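Local coordinates for SCARECROW-LIKE protein 7 (Oryza sativa Japonica Group, PDB 5HYZ) that binds DNA through its GRAS domain, the part modelled here, and probably acts as a homodimeric transcription factor in plant development and abiotic stress resistance, at residues 7-12 and 254-259; 41-46 and 261-266; 96-101 and 121-126; 110-115 and 141-146; 352-357 and 365-370. All blocks are in the same frame, centred on the assembly; numbering follows the deposited sequence.

Contact 1 (7-12 and 254-259); sequences SLLSCS and RFANAL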
# COMPACT_ATOMS: atom_id res chain seq x y z
N SER A 7 -2.63 15.31 -34.43
CA SER A 7 -1.59 15.65 -35.42
C SER A 7 -0.54 14.57 -35.51
O SER A 7 -0.12 14.21 -36.59
CB SER A 7 -0.93 16.99 -35.07
OG SER A 7 -1.95 17.98 -34.96
N LEU A 8 -0.12 14.03 -34.36
CA LEU A 8 0.78 12.88 -34.38
C LEU A 8 0.26 11.68 -35.17
O LEU A 8 0.96 11.07 -35.97
CB LEU A 8 1.06 12.48 -32.94
CG LEU A 8 2.26 11.62 -32.67
CD1 LEU A 8 3.50 12.08 -33.37
CD2 LEU A 8 2.44 11.67 -31.17
N LEU A 9 -1.00 11.33 -34.92
CA LEU A 9 -1.61 10.24 -35.66
C LEU A 9 -1.64 10.51 -37.18
O LEU A 9 -1.30 9.63 -37.99
CB LEU A 9 -3.03 9.98 -35.11
CG LEU A 9 -3.09 9.35 -33.70
CD1 LEU A 9 -4.49 9.54 -33.11
CD2 LEU A 9 -2.69 7.83 -33.72
N SER A 10 -2.00 11.73 -37.58
CA SER A 10 -1.94 11.98 -39.04
C SER A 10 -0.53 11.89 -39.55
O SER A 10 -0.32 11.45 -40.67
CB SER A 10 -2.54 13.35 -39.44
OG SER A 10 -2.32 14.30 -38.44
N CYS A 11 0.45 12.30 -38.74
CA CYS A 11 1.84 12.09 -39.13
C CYS A 11 2.13 10.62 -39.41
O CYS A 11 2.73 10.29 -40.42
CB CYS A 11 2.81 12.61 -38.04
SG CYS A 11 2.99 14.41 -38.06
N SER A 12 1.74 9.72 -38.49
CA SER A 12 2.06 8.31 -38.72
C SER A 12 1.41 7.80 -40.01
O SER A 12 2.00 7.00 -40.75
CB SER A 12 1.61 7.42 -37.53
OG SER A 12 0.20 7.43 -37.37
N ARG A 254 -0.24 -0.32 -35.06
CA ARG A 254 0.59 -0.43 -33.84
C ARG A 254 0.80 0.92 -33.26
O ARG A 254 0.78 1.09 -32.06
CB ARG A 254 1.98 -1.03 -34.05
CG ARG A 254 2.07 -2.52 -34.33
CD ARG A 254 3.45 -3.06 -33.99
NE ARG A 254 4.60 -2.28 -34.50
CZ ARG A 254 5.01 -2.28 -35.77
NH1 ARG A 254 4.37 -2.99 -36.70
NH2 ARG A 254 6.08 -1.57 -36.12
N PHE A 255 1.09 1.89 -34.13
CA PHE A 255 1.26 3.27 -33.64
C PHE A 255 0.03 3.79 -32.95
O PHE A 255 0.12 4.37 -31.86
CB PHE A 255 1.70 4.16 -34.84
CG PHE A 255 2.11 5.56 -34.45
CD1 PHE A 255 1.14 6.50 -34.10
CD2 PHE A 255 3.45 5.93 -34.50
CE1 PHE A 255 1.49 7.79 -33.77
CE2 PHE A 255 3.83 7.24 -34.18
CZ PHE A 255 2.84 8.16 -33.81
N ALA A 256 -1.15 3.60 -33.55
CA ALA A 256 -2.36 4.02 -32.88
C ALA A 256 -2.65 3.30 -31.52
O ALA A 256 -3.05 3.92 -30.54
CB ALA A 256 -3.57 3.84 -33.82
N ASN A 257 -2.43 1.98 -31.52
CA ASN A 257 -2.66 1.17 -30.32
C ASN A 257 -1.72 1.64 -29.18
O ASN A 257 -2.11 1.83 -28.03
CB ASN A 257 -2.38 -0.31 -30.66
CG ASN A 257 -3.42 -0.91 -31.61
OD1 ASN A 257 -4.43 -0.29 -31.88
ND2 ASN A 257 -3.14 -2.10 -32.16
N ALA A 258 -0.45 1.77 -29.54
CA ALA A 258 0.57 2.20 -28.58
C ALA A 258 0.27 3.59 -28.06
O ALA A 258 0.38 3.84 -26.87
CB ALA A 258 2.01 2.12 -29.23
N LEU A 259 -0.12 4.50 -28.95
CA LEU A 259 -0.38 5.88 -28.51
C LEU A 259 -1.52 5.94 -27.51
O LEU A 259 -1.44 6.61 -26.50
CB LEU A 259 -0.69 6.79 -29.70
CG LEU A 259 -0.69 8.28 -29.33
CD1 LEU A 259 0.73 8.76 -28.99
CD2 LEU A 259 -1.27 9.05 -30.50
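Phe255 CG stands anti to the backbone N (chi1 -171°), which aims the phenyl group at helix 3-16 and sets its ring against Ser12 CB. That carbon rests over the middle of the ring, 3.5 Å from the Phe255 ring centroid, a CH-pi contact close to the ring normal. Ser12 OG, placed between the backbone N and the carbonyl carbon (chi1 64°), turns back into its own helix and donates to Leu9 O at 2.7 Å, so this buried polar group is satisfied while its carbon lies on the ring. At the ring edge, in its plane, Leu8 CG comes to 3.7 Å from Phe255 CZ, the two side chains crossing at about a right angle. One turn further on, Leu9 CG packs 3.7 Å from Leu259 CD2, and Leu9 CD2 also reaches the backbone side of Ala256, 3.9 Å from Ala256 CA. No hydrogen bond links the segments, which run nearly antiparallel at 158° with their axes 10.3 Å apart. Helices 3-16 and 251-272 thus join within the helical bundle of the GRAS domain; helix 39-57 adds Phe47, edge-to-face with Phe255, and helix 23-32 brings Val29 against Leu8.

Contact 2 (41-46 and 261-266); sequences ERLAFY and YYRSLF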
# COMPACT_ATOMS: atom_id res chain seq x y z
N GLU A 41 1.67 16.28 -24.01
CA GLU A 41 2.93 16.86 -24.50
C GLU A 41 4.12 15.93 -24.31
O GLU A 41 4.97 15.81 -25.20
CB GLU A 41 3.23 18.21 -23.81
CG GLU A 41 2.18 19.28 -24.17
CD GLU A 41 2.27 20.54 -23.30
OE1 GLU A 41 2.66 20.44 -22.12
OE2 GLU A 41 1.95 21.62 -23.82
N ARG A 42 4.19 15.26 -23.16
CA ARG A 42 5.27 14.31 -22.93
C ARG A 42 5.15 13.10 -23.85
O ARG A 42 6.13 12.61 -24.43
CB ARG A 42 5.27 13.90 -21.45
CG ARG A 42 5.56 15.12 -20.59
CD ARG A 42 5.04 15.16 -19.19
NE ARG A 42 5.99 14.65 -18.26
CZ ARG A 42 6.50 15.27 -17.20
NH1 ARG A 42 6.22 16.52 -16.85
NH2 ARG A 42 7.38 14.59 -16.50
N LEU A 43 3.92 12.61 -23.96
CA LEU A 43 3.63 11.48 -24.83
C LEU A 43 4.06 11.77 -26.28
O LEU A 43 4.75 10.98 -26.93
CB LEU A 43 2.12 11.14 -24.73
CG LEU A 43 1.67 9.93 -25.54
CD1 LEU A 43 2.06 8.65 -24.84
CD2 LEU A 43 0.17 9.97 -25.71
N ALA A 44 3.64 12.91 -26.80
CA ALA A 44 4.04 13.30 -28.15
C ALA A 44 5.56 13.44 -28.27
O ALA A 44 6.13 13.11 -29.30
CB ALA A 44 3.36 14.62 -28.54
N PHE A 45 6.21 13.92 -27.21
CA PHE A 45 7.66 13.98 -27.26
C PHE A 45 8.31 12.63 -27.57
O PHE A 45 9.13 12.51 -28.50
CB PHE A 45 8.20 14.57 -25.94
CG PHE A 45 9.71 14.57 -25.85
CD1 PHE A 45 10.44 15.67 -26.29
CD2 PHE A 45 10.39 13.48 -25.34
CE1 PHE A 45 11.84 15.67 -26.23
CE2 PHE A 45 11.81 13.46 -25.26
CZ PHE A 45 12.53 14.58 -25.71
N TYR A 46 7.93 11.59 -26.81
CA TYR A 46 8.59 10.31 -27.03
C TYR A 46 8.15 9.65 -28.33
O TYR A 46 8.95 9.02 -29.02
CB TYR A 46 8.34 9.37 -25.84
CG TYR A 46 8.98 9.96 -24.61
CD1 TYR A 46 10.37 9.91 -24.45
CD2 TYR A 46 8.22 10.58 -23.62
CE1 TYR A 46 10.98 10.46 -23.33
CE2 TYR A 46 8.82 11.13 -22.51
CZ TYR A 46 10.21 11.08 -22.39
OH TYR A 46 10.79 11.65 -21.28
N TYR A 261 -2.66 3.40 -25.53
CA TYR A 261 -2.17 2.72 -24.32
C TYR A 261 -1.24 3.61 -23.45
O TYR A 261 -1.44 3.83 -22.23
CB TYR A 261 -1.47 1.45 -24.77
CG TYR A 261 -0.75 0.69 -23.69
CD1 TYR A 261 -1.43 -0.07 -22.71
CD2 TYR A 261 0.61 0.70 -23.66
CE1 TYR A 261 -0.70 -0.74 -21.72
CE2 TYR A 261 1.31 0.01 -22.70
CZ TYR A 261 0.66 -0.68 -21.75
OH TYR A 261 1.52 -1.31 -20.86
N TYR A 262 -0.21 4.16 -24.09
CA TYR A 262 0.72 4.99 -23.34
C TYR A 262 0.07 6.31 -22.89
O TYR A 262 0.46 6.87 -21.87
CB TYR A 262 2.01 5.22 -24.16
CG TYR A 262 2.92 4.01 -24.01
CD1 TYR A 262 3.58 3.77 -22.81
CD2 TYR A 262 3.03 3.06 -25.04
CE1 TYR A 262 4.33 2.62 -22.64
CE2 TYR A 262 3.80 1.96 -24.89
CZ TYR A 262 4.45 1.74 -23.67
OH TYR A 262 5.19 0.61 -23.47
N ARG A 263 -0.93 6.81 -23.62
CA ARG A 263 -1.64 8.00 -23.13
C ARG A 263 -2.25 7.72 -21.75
O ARG A 263 -2.07 8.51 -20.82
CB ARG A 263 -2.76 8.42 -24.10
CG ARG A 263 -3.36 9.78 -23.71
CD ARG A 263 -4.68 10.11 -24.40
NE ARG A 263 -5.77 9.24 -23.96
CZ ARG A 263 -7.02 9.31 -24.41
NH1 ARG A 263 -7.38 10.23 -25.33
NH2 ARG A 263 -7.93 8.46 -23.94
N SER A 264 -2.90 6.57 -21.62
CA SER A 264 -3.44 6.21 -20.28
C SER A 264 -2.34 6.08 -19.22
O SER A 264 -2.49 6.65 -18.11
CB SER A 264 -4.25 4.89 -20.35
OG SER A 264 -5.22 5.01 -21.37
N LEU A 265 -1.24 5.37 -19.53
CA LEU A 265 -0.13 5.28 -18.56
C LEU A 265 0.43 6.66 -18.14
O LEU A 265 0.69 6.93 -16.93
CB LEU A 265 1.05 4.46 -19.10
CG LEU A 265 0.81 2.95 -19.15
CD1 LEU A 265 1.96 2.28 -19.88
CD2 LEU A 265 0.67 2.42 -17.71
N PHE A 266 0.67 7.51 -19.14
CA PHE A 266 1.22 8.86 -18.86
C PHE A 266 0.28 9.66 -17.99
O PHE A 266 0.74 10.36 -17.07
CB PHE A 266 1.53 9.62 -20.17
CG PHE A 266 2.90 9.30 -20.74
CD1 PHE A 266 3.21 8.00 -21.14
CD2 PHE A 266 3.87 10.29 -20.89
CE1 PHE A 266 4.47 7.69 -21.66
CE2 PHE A 266 5.12 10.00 -21.40
CZ PHE A 266 5.43 8.72 -21.79
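Leu43 and Phe266 form the dense part of this crossing between helices 39-57 and 251-272, whose local axes are 9.9 Å apart at 135°. Leu43 CD1 lies over one face of the Phe266 ring, displaced toward the rim, 4.2 Å from the Phe266 centroid in a CH-pi contact. The same methyl presses against the neighbouring turn, with Leu43 CD1 only 3.5 Å from Tyr262 CB. At the ring edge, Arg42 CB and Tyr46 CD2 approach near the plane, the latter 3.8 Å from Phe266 CZ.

The partly exposed side is thinner. There Leu43 CD2 meets the root of Arg263, 3.7 Å from Arg263 CB. A bend at chi3 (69°) turns Arg263 NE, and the end of the chain leads away from helix 39-57, with Glu267 a long, weak ion partner. Arg42 likewise lends carbon to the interface, its guanidinium forming a salt bridge with Glu284 of helix 278-296. The contact therefore rests on shape and apolar burial, with no directional bond fixing it, and the arginine charges are met outside it.

Contact 3 (96-101 and 121-126); sequences TANQAI and GIQWAA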
# COMPACT_ATOMS: atom_id res chain seq x y z
N THR A 96 -3.94 -10.48 -7.50
CA THR A 96 -4.95 -11.23 -8.21
C THR A 96 -4.41 -12.64 -8.61
O THR A 96 -5.11 -13.68 -8.45
CB THR A 96 -5.40 -10.45 -9.47
OG1 THR A 96 -5.87 -9.18 -9.03
CG2 THR A 96 -6.55 -11.17 -10.18
N ALA A 97 -3.17 -12.68 -9.08
CA ALA A 97 -2.52 -13.95 -9.33
C ALA A 97 -2.46 -14.84 -8.05
O ALA A 97 -2.76 -16.05 -8.09
CB ALA A 97 -1.11 -13.70 -9.87
N ASN A 98 -2.09 -14.23 -6.92
CA ASN A 98 -1.97 -15.00 -5.69
C ASN A 98 -3.28 -15.60 -5.27
O ASN A 98 -3.33 -16.71 -4.75
CB ASN A 98 -1.43 -14.11 -4.54
CG ASN A 98 0.06 -13.88 -4.63
OD1 ASN A 98 0.71 -14.44 -5.52
ND2 ASN A 98 0.63 -13.08 -3.69
N GLN A 99 -4.37 -14.85 -5.45
CA GLN A 99 -5.66 -15.40 -5.07
C GLN A 99 -5.97 -16.63 -5.90
O GLN A 99 -6.46 -17.66 -5.36
CB GLN A 99 -6.74 -14.28 -5.22
CG GLN A 99 -8.09 -14.68 -4.66
CD GLN A 99 -8.01 -14.88 -3.13
OE1 GLN A 99 -7.28 -14.15 -2.42
NE2 GLN A 99 -8.72 -15.91 -2.61
N ALA A 100 -5.66 -16.56 -7.20
CA ALA A 100 -5.86 -17.76 -8.06
C ALA A 100 -4.98 -18.96 -7.65
O ALA A 100 -5.45 -20.10 -7.64
CB ALA A 100 -5.58 -17.44 -9.50
N ILE A 101 -3.72 -18.67 -7.27
CA ILE A 101 -2.85 -19.76 -6.81
C ILE A 101 -3.40 -20.39 -5.51
O ILE A 101 -3.41 -21.59 -5.33
CB ILE A 101 -1.45 -19.21 -6.59
CG1 ILE A 101 -0.89 -18.80 -7.97
CG2 ILE A 101 -0.57 -20.27 -5.91
CD1 ILE A 101 0.45 -17.93 -7.91
N GLY A 121 10.95 -9.99 -3.88
CA GLY A 121 10.16 -11.12 -3.40
C GLY A 121 8.72 -10.84 -3.01
O GLY A 121 8.05 -11.72 -2.50
N ILE A 122 8.23 -9.64 -3.24
CA ILE A 122 7.00 -9.26 -2.48
C ILE A 122 5.77 -10.09 -2.86
O ILE A 122 4.95 -10.40 -1.99
CB ILE A 122 6.73 -7.74 -2.62
CG1 ILE A 122 5.71 -7.33 -1.52
CG2 ILE A 122 6.26 -7.43 -4.00
CD1 ILE A 122 5.48 -5.81 -1.37
N GLN A 123 5.65 -10.51 -4.15
CA GLN A 123 4.51 -11.37 -4.46
C GLN A 123 4.50 -12.62 -3.58
O GLN A 123 3.47 -13.10 -3.11
CB GLN A 123 4.57 -11.81 -5.96
CG GLN A 123 3.31 -12.70 -6.32
CD GLN A 123 3.17 -13.00 -7.85
OE1 GLN A 123 4.03 -12.63 -8.68
NE2 GLN A 123 2.12 -13.71 -8.18
N TRP A 124 5.71 -13.20 -3.38
CA TRP A 124 5.73 -14.44 -2.64
C TRP A 124 5.66 -14.25 -1.16
O TRP A 124 5.18 -15.14 -0.47
CB TRP A 124 7.02 -15.25 -3.05
CG TRP A 124 7.01 -15.38 -4.55
CD1 TRP A 124 8.00 -15.02 -5.43
CD2 TRP A 124 5.88 -15.80 -5.38
NE1 TRP A 124 7.58 -15.21 -6.73
CE2 TRP A 124 6.30 -15.68 -6.73
CE3 TRP A 124 4.57 -16.27 -5.10
CZ2 TRP A 124 5.46 -15.98 -7.81
CZ3 TRP A 124 3.69 -16.55 -6.20
CH2 TRP A 124 4.17 -16.41 -7.56
N ALA A 125 6.11 -13.12 -0.66
CA ALA A 125 5.89 -12.84 0.76
C ALA A 125 4.37 -12.72 1.03
O ALA A 125 3.85 -13.31 1.98
CB ALA A 125 6.61 -11.56 1.16
N ALA A 126 3.68 -12.05 0.10
CA ALA A 126 2.23 -11.95 0.23
C ALA A 126 1.56 -13.33 0.16
O ALA A 126 0.61 -13.67 0.92
CB ALA A 126 1.68 -10.97 -0.86
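Asn98 and Gln123 clasp each other through a pair of hydrogen bonds, the shorter running from Asn98 ND2 to the backbone Gln123 O at 2.9 Å. They tie two helices of the Rossmann-like part of the GRAS domain, 89-104 and 122-132, which in sequence precede and follow the strand assigned to the VHIID motif. The second bond runs the other way: Gln123 NE2 donates to Asn98 OD1 at 3.1 Å, with the acceptor in the plane of the glutamine amide but the donor 39° above the carbonyl plane of the asparagine. Gln123 CG is anti to the backbone N (chi1 -178°) and the chain continues extended, which carries the amide over to Asn98; the two amide planes are 34° apart. Gln123 NE2 thus serves two side-chain oxygens, Asn98 OD1 and Asn206 OD1 of strand 202-208. Trp124 NE1, in turn, is bonded to Asp115, which fixes the indole beside the sheet. Ala125 and Ile122 face the second subunit, packing on its Trp341 and Asn342. At the indole edge, in its plane, Ile101 CD1 touches Trp124 CZ3 at 3.9 Å.

Contact 4 (110-115 and 141-146); sequences KIHIVD and RIRITG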
# COMPACT_ATOMS: atom_id res chain seq x y z
N LYS A 110 1.69 -29.66 0.06
CA LYS A 110 3.02 -29.24 -0.40
C LYS A 110 2.85 -28.50 -1.71
O LYS A 110 2.15 -28.98 -2.60
CB LYS A 110 3.94 -30.46 -0.61
CG LYS A 110 4.10 -31.28 0.66
CD LYS A 110 5.16 -32.34 0.38
CE LYS A 110 5.07 -33.49 1.37
NZ LYS A 110 6.18 -34.48 1.06
N ILE A 111 3.45 -27.32 -1.80
CA ILE A 111 3.25 -26.45 -2.93
C ILE A 111 4.59 -26.04 -3.52
O ILE A 111 5.55 -25.72 -2.78
CB ILE A 111 2.45 -25.19 -2.49
CG1 ILE A 111 0.99 -25.62 -2.11
CG2 ILE A 111 2.41 -24.16 -3.67
CD1 ILE A 111 0.17 -24.51 -1.45
N HIS A 112 4.67 -26.04 -4.84
CA HIS A 112 5.90 -25.60 -5.51
C HIS A 112 5.54 -24.49 -6.47
O HIS A 112 4.79 -24.73 -7.43
CB HIS A 112 6.52 -26.79 -6.25
CG HIS A 112 7.83 -26.48 -6.89
ND1 HIS A 112 8.51 -27.44 -7.61
CD2 HIS A 112 8.57 -25.35 -6.95
CE1 HIS A 112 9.64 -26.91 -8.07
NE2 HIS A 112 9.70 -25.65 -7.69
N ILE A 113 6.04 -23.29 -6.24
CA ILE A 113 5.79 -22.14 -7.14
C ILE A 113 6.95 -21.99 -8.15
O ILE A 113 8.10 -21.97 -7.73
CB ILE A 113 5.74 -20.82 -6.31
CG1 ILE A 113 4.67 -20.89 -5.21
CG2 ILE A 113 5.55 -19.57 -7.23
CD1 ILE A 113 3.27 -21.16 -5.76
N VAL A 114 6.65 -21.90 -9.43
CA VAL A 114 7.67 -21.59 -10.43
C VAL A 114 7.43 -20.21 -10.94
O VAL A 114 6.41 -19.96 -11.57
CB VAL A 114 7.67 -22.64 -11.58
CG1 VAL A 114 8.82 -22.28 -12.62
CG2 VAL A 114 7.90 -24.01 -10.97
N ASP A 115 8.33 -19.29 -10.65
CA ASP A 115 8.16 -17.90 -11.08
C ASP A 115 9.06 -17.58 -12.27
O ASP A 115 10.30 -17.45 -12.10
CB ASP A 115 8.47 -16.93 -9.90
CG ASP A 115 7.99 -15.51 -10.19
OD1 ASP A 115 7.29 -15.27 -11.20
OD2 ASP A 115 8.25 -14.59 -9.37
N ARG A 141 4.96 -27.66 3.34
CA ARG A 141 6.18 -27.23 2.67
C ARG A 141 5.82 -26.33 1.49
O ARG A 141 4.89 -26.64 0.73
CB ARG A 141 6.98 -28.45 2.13
CG ARG A 141 8.35 -28.03 1.49
CD ARG A 141 9.08 -29.25 0.85
NE ARG A 141 8.33 -29.85 -0.25
CZ ARG A 141 8.80 -30.81 -1.04
NH1 ARG A 141 10.02 -31.29 -0.79
NH2 ARG A 141 8.05 -31.30 -2.04
N ILE A 142 6.59 -25.25 1.34
CA ILE A 142 6.47 -24.40 0.17
C ILE A 142 7.87 -24.24 -0.46
O ILE A 142 8.83 -23.84 0.25
CB ILE A 142 5.88 -23.01 0.56
CG1 ILE A 142 4.46 -23.26 1.07
CG2 ILE A 142 5.90 -22.08 -0.65
CD1 ILE A 142 4.00 -22.25 2.12
N ARG A 143 7.98 -24.57 -1.76
CA ARG A 143 9.21 -24.34 -2.49
C ARG A 143 8.98 -23.33 -3.58
O ARG A 143 7.89 -23.28 -4.17
CB ARG A 143 9.69 -25.67 -3.13
CG ARG A 143 10.10 -26.66 -2.09
CD ARG A 143 11.04 -27.69 -2.76
NE ARG A 143 10.35 -28.50 -3.74
CZ ARG A 143 10.87 -28.95 -4.89
NH1 ARG A 143 12.09 -28.64 -5.30
NH2 ARG A 143 10.13 -29.70 -5.67
N ILE A 144 9.95 -22.46 -3.83
CA ILE A 144 9.88 -21.52 -4.93
C ILE A 144 11.11 -21.67 -5.82
O ILE A 144 12.24 -21.75 -5.34
CB ILE A 144 9.77 -20.05 -4.41
CG1 ILE A 144 8.54 -19.96 -3.50
CG2 ILE A 144 9.67 -19.08 -5.60
CD1 ILE A 144 8.15 -18.52 -3.19
N THR A 145 10.87 -21.81 -7.12
CA THR A 145 11.97 -21.81 -8.10
C THR A 145 11.86 -20.54 -8.92
O THR A 145 10.83 -20.31 -9.55
CB THR A 145 11.87 -23.07 -9.02
OG1 THR A 145 12.00 -24.24 -8.21
CG2 THR A 145 13.01 -22.99 -10.06
N GLY A 146 12.88 -19.69 -8.88
CA GLY A 146 12.74 -18.41 -9.54
C GLY A 146 13.67 -18.19 -10.72
O GLY A 146 14.88 -18.39 -10.59
O HOH W 1 6.68 -28.27 -1.70
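The strand assigned to the VHIID motif of the GRAS domain (here Ile111 to Asp115) lies in 110-115 and pairs in parallel with 141-146, its successor in a beta-alpha-beta unit linked by helix 122-132. Five backbone hydrogen bonds join them in unbroken register: Ile111 N and Ile113 N donate to Arg141 O and Arg143 O, the latter pair 2.8 Å apart; Arg143 N and Thr145 N return bonds to Ile111 O and Ile113 O; Asp115 N closes the row on Thr145 O.

On the face carrying His112, the imidazole reaches across to the next strand. His112 CG is anti to the backbone N (chi1 -176°), and His112 NE2 shares a hydrogen bond of 2.7 Å with Thr145 OG1, which lies in the ring plane. The Arg143 guanidinium lies over one ring face, displaced toward the rim, its plane turned 39° from the imidazole, with Arg143 CZ 3.9 Å from His112 ND1. Val114 CG2 lies over the opposite face. Glu201 OE2 takes a hydrogen bond from His112 ND1 and a salt bridge from Arg143 NH2, which also donates to Leu196 O; the carboxylate would probably offset the positive charge gathered here.

On the other face Ile113 CB packs 4.1 Å from Ile144 CG1, and both isoleucines touch Trp124 of the crossover helix. Strand 110-118, helix 122-132 and strand 141-148 make the parallel beta-alpha-beta crossover from which Rossmann-like folds are built.

Contact 5 (352-357 and 365-370); sequences VELPPA and KRPLLT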
# COMPACT_ATOMS: atom_id res chain seq x y z
N VAL A 352 -12.12 -3.93 -15.16
CA VAL A 352 -12.89 -4.32 -16.37
C VAL A 352 -12.75 -5.79 -16.66
O VAL A 352 -11.62 -6.31 -16.66
CB VAL A 352 -12.40 -3.50 -17.58
CG1 VAL A 352 -12.92 -4.08 -18.89
CG2 VAL A 352 -12.83 -2.03 -17.40
N GLU A 353 -13.85 -6.48 -16.88
CA GLU A 353 -13.76 -7.90 -17.23
C GLU A 353 -13.55 -8.03 -18.73
O GLU A 353 -14.21 -7.34 -19.51
CB GLU A 353 -15.03 -8.63 -16.79
CG GLU A 353 -15.54 -8.20 -15.43
CD GLU A 353 -15.07 -9.11 -14.35
OE1 GLU A 353 -14.51 -10.17 -14.71
OE2 GLU A 353 -15.23 -8.76 -13.15
N LEU A 354 -12.65 -8.89 -19.18
CA LEU A 354 -12.52 -9.16 -20.61
C LEU A 354 -12.73 -10.65 -20.80
O LEU A 354 -12.32 -11.46 -19.96
CB LEU A 354 -11.14 -8.73 -21.17
CG LEU A 354 -10.74 -7.30 -20.91
CD1 LEU A 354 -9.28 -7.07 -21.25
CD2 LEU A 354 -11.61 -6.37 -21.74
N PRO A 355 -13.38 -11.05 -21.91
CA PRO A 355 -13.74 -12.47 -22.03
C PRO A 355 -12.61 -13.37 -22.45
O PRO A 355 -11.74 -12.96 -23.19
CB PRO A 355 -14.84 -12.45 -23.13
CG PRO A 355 -14.46 -11.28 -23.96
CD PRO A 355 -13.99 -10.23 -22.98
N PRO A 356 -12.65 -14.64 -22.04
CA PRO A 356 -13.68 -15.27 -21.19
C PRO A 356 -13.47 -15.08 -19.68
O PRO A 356 -14.42 -15.05 -18.89
CB PRO A 356 -13.55 -16.75 -21.52
CG PRO A 356 -12.13 -16.91 -21.99
CD PRO A 356 -11.77 -15.62 -22.69
N ALA A 357 -12.21 -14.96 -19.24
CA ALA A 357 -12.04 -14.94 -17.80
C ALA A 357 -10.92 -14.04 -17.36
O ALA A 357 -10.32 -14.29 -16.29
CB ALA A 357 -11.82 -16.38 -17.27
N LYS A 365 -11.54 3.71 -17.96
CA LYS A 365 -12.20 2.57 -18.59
C LYS A 365 -11.43 1.87 -19.71
O LYS A 365 -11.98 0.96 -20.32
CB LYS A 365 -13.58 3.01 -19.08
CG LYS A 365 -14.37 3.60 -17.90
CD LYS A 365 -15.89 3.43 -18.06
CE LYS A 365 -16.63 4.24 -16.97
NZ LYS A 365 -16.12 3.94 -15.58
N ARG A 366 -10.17 2.21 -19.88
CA ARG A 366 -9.30 1.55 -20.85
C ARG A 366 -8.42 0.53 -20.10
O ARG A 366 -7.61 0.93 -19.30
CB ARG A 366 -8.45 2.62 -21.56
CG ARG A 366 -7.02 2.30 -22.13
CD ARG A 366 -6.90 0.98 -22.84
NE ARG A 366 -5.79 0.83 -23.78
CZ ARG A 366 -5.44 -0.37 -24.23
NH1 ARG A 366 -6.09 -1.44 -23.76
NH2 ARG A 366 -4.46 -0.53 -25.13
N PRO A 367 -8.59 -0.75 -20.41
CA PRO A 367 -7.84 -1.83 -19.74
C PRO A 367 -6.35 -1.63 -19.97
O PRO A 367 -5.97 -1.38 -21.12
CB PRO A 367 -8.33 -3.10 -20.47
CG PRO A 367 -9.62 -2.72 -21.08
CD PRO A 367 -9.62 -1.26 -21.33
N LEU A 368 -5.52 -1.74 -18.93
CA LEU A 368 -4.09 -1.55 -19.09
C LEU A 368 -3.29 -2.77 -18.70
O LEU A 368 -2.27 -3.07 -19.35
CB LEU A 368 -3.58 -0.39 -18.24
CG LEU A 368 -4.09 1.00 -18.64
CD1 LEU A 368 -3.44 2.04 -17.77
CD2 LEU A 368 -3.84 1.29 -20.16
N LEU A 369 -3.73 -3.44 -17.64
CA LEU A 369 -2.90 -4.61 -17.11
C LEU A 369 -3.88 -5.72 -16.83
O LEU A 369 -4.81 -5.54 -16.03
CB LEU A 369 -2.15 -4.24 -15.83
CG LEU A 369 -0.93 -5.14 -15.54
CD1 LEU A 369 -0.18 -4.55 -14.38
CD2 LEU A 369 -1.33 -6.52 -15.18
N THR A 370 -3.74 -6.85 -17.49
CA THR A 370 -4.73 -7.92 -17.42
C THR A 370 -4.19 -9.18 -16.76
O THR A 370 -3.07 -9.61 -17.07
CB THR A 370 -5.18 -8.21 -18.85
OG1 THR A 370 -5.62 -6.94 -19.39
CG2 THR A 370 -6.28 -9.21 -18.93
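Pro367 meets Val352 and Leu354 across a surface corner of the SAW region, in a beta meander where strands 349-354 and 366-374 flank strand 358-363, each antiparallel to it. The two outer segments are therefore not direct sheet neighbours, and the contact between them is made by side chains, without a hydrogen bond. Val352 CG1, anti to the backbone N (chi1 167°), approaches Pro367 CG at 4.2 Å. Leu354 CD1 comes to the same distance, 4.2 Å, from Pro367 CB, so the two branched chains touch different carbons of the pyrrolidine ring. All of these separations are fairly long, and the cover is modest. At the border of the patch, Val352 CG2 stands 4.3 Å from the backbone Lys365 O.

One step outward, the middle strand sets the spacing. Val352 is hydrogen-bonded through its backbone to Ser360, and the Pro367 side chain rests on Ser360 as well. Leu368 and Leu369 both face Leu361, a classic beta bulge in the chain just after the proline, where strand 366-374 also turns a corner. Beyond it the hydroxyl of Thr370 is bonded to Glu243 and to Ser360, which pins the polar end of this buried residue. The same Leu354 methyl also reaches it: the leucine crosses the threonine at about a right angle, and Leu354 CD1 lies 4.1 Å from Thr370 OG1.

Contacts 1 and 2 share helix 251-272 and meet in the helical bundle through Leu259 CD1 and Leu43 CD2, 3.5 Å apart. Contacts 3 and 4 also touch, in the alpha/beta core, their centres about 12 Å apart: Trp124 NE1 lies 2.8 Å from Asp115 OD2, a probable hydrogen bond, while the tryptophan ring packs on Ile113 and its CB on Ile144. In contact 5, Arg366 and Leu368 pack on Tyr261 and Ser264 of contact 2, and strand 366-374 belongs to the same sheet as contact 4, though the nearest atoms of contacts 4 and 5 are about 13 Å apart. The centres of contacts 1 and 4 are about 43 Å apart, on opposite sides of the chain's centre.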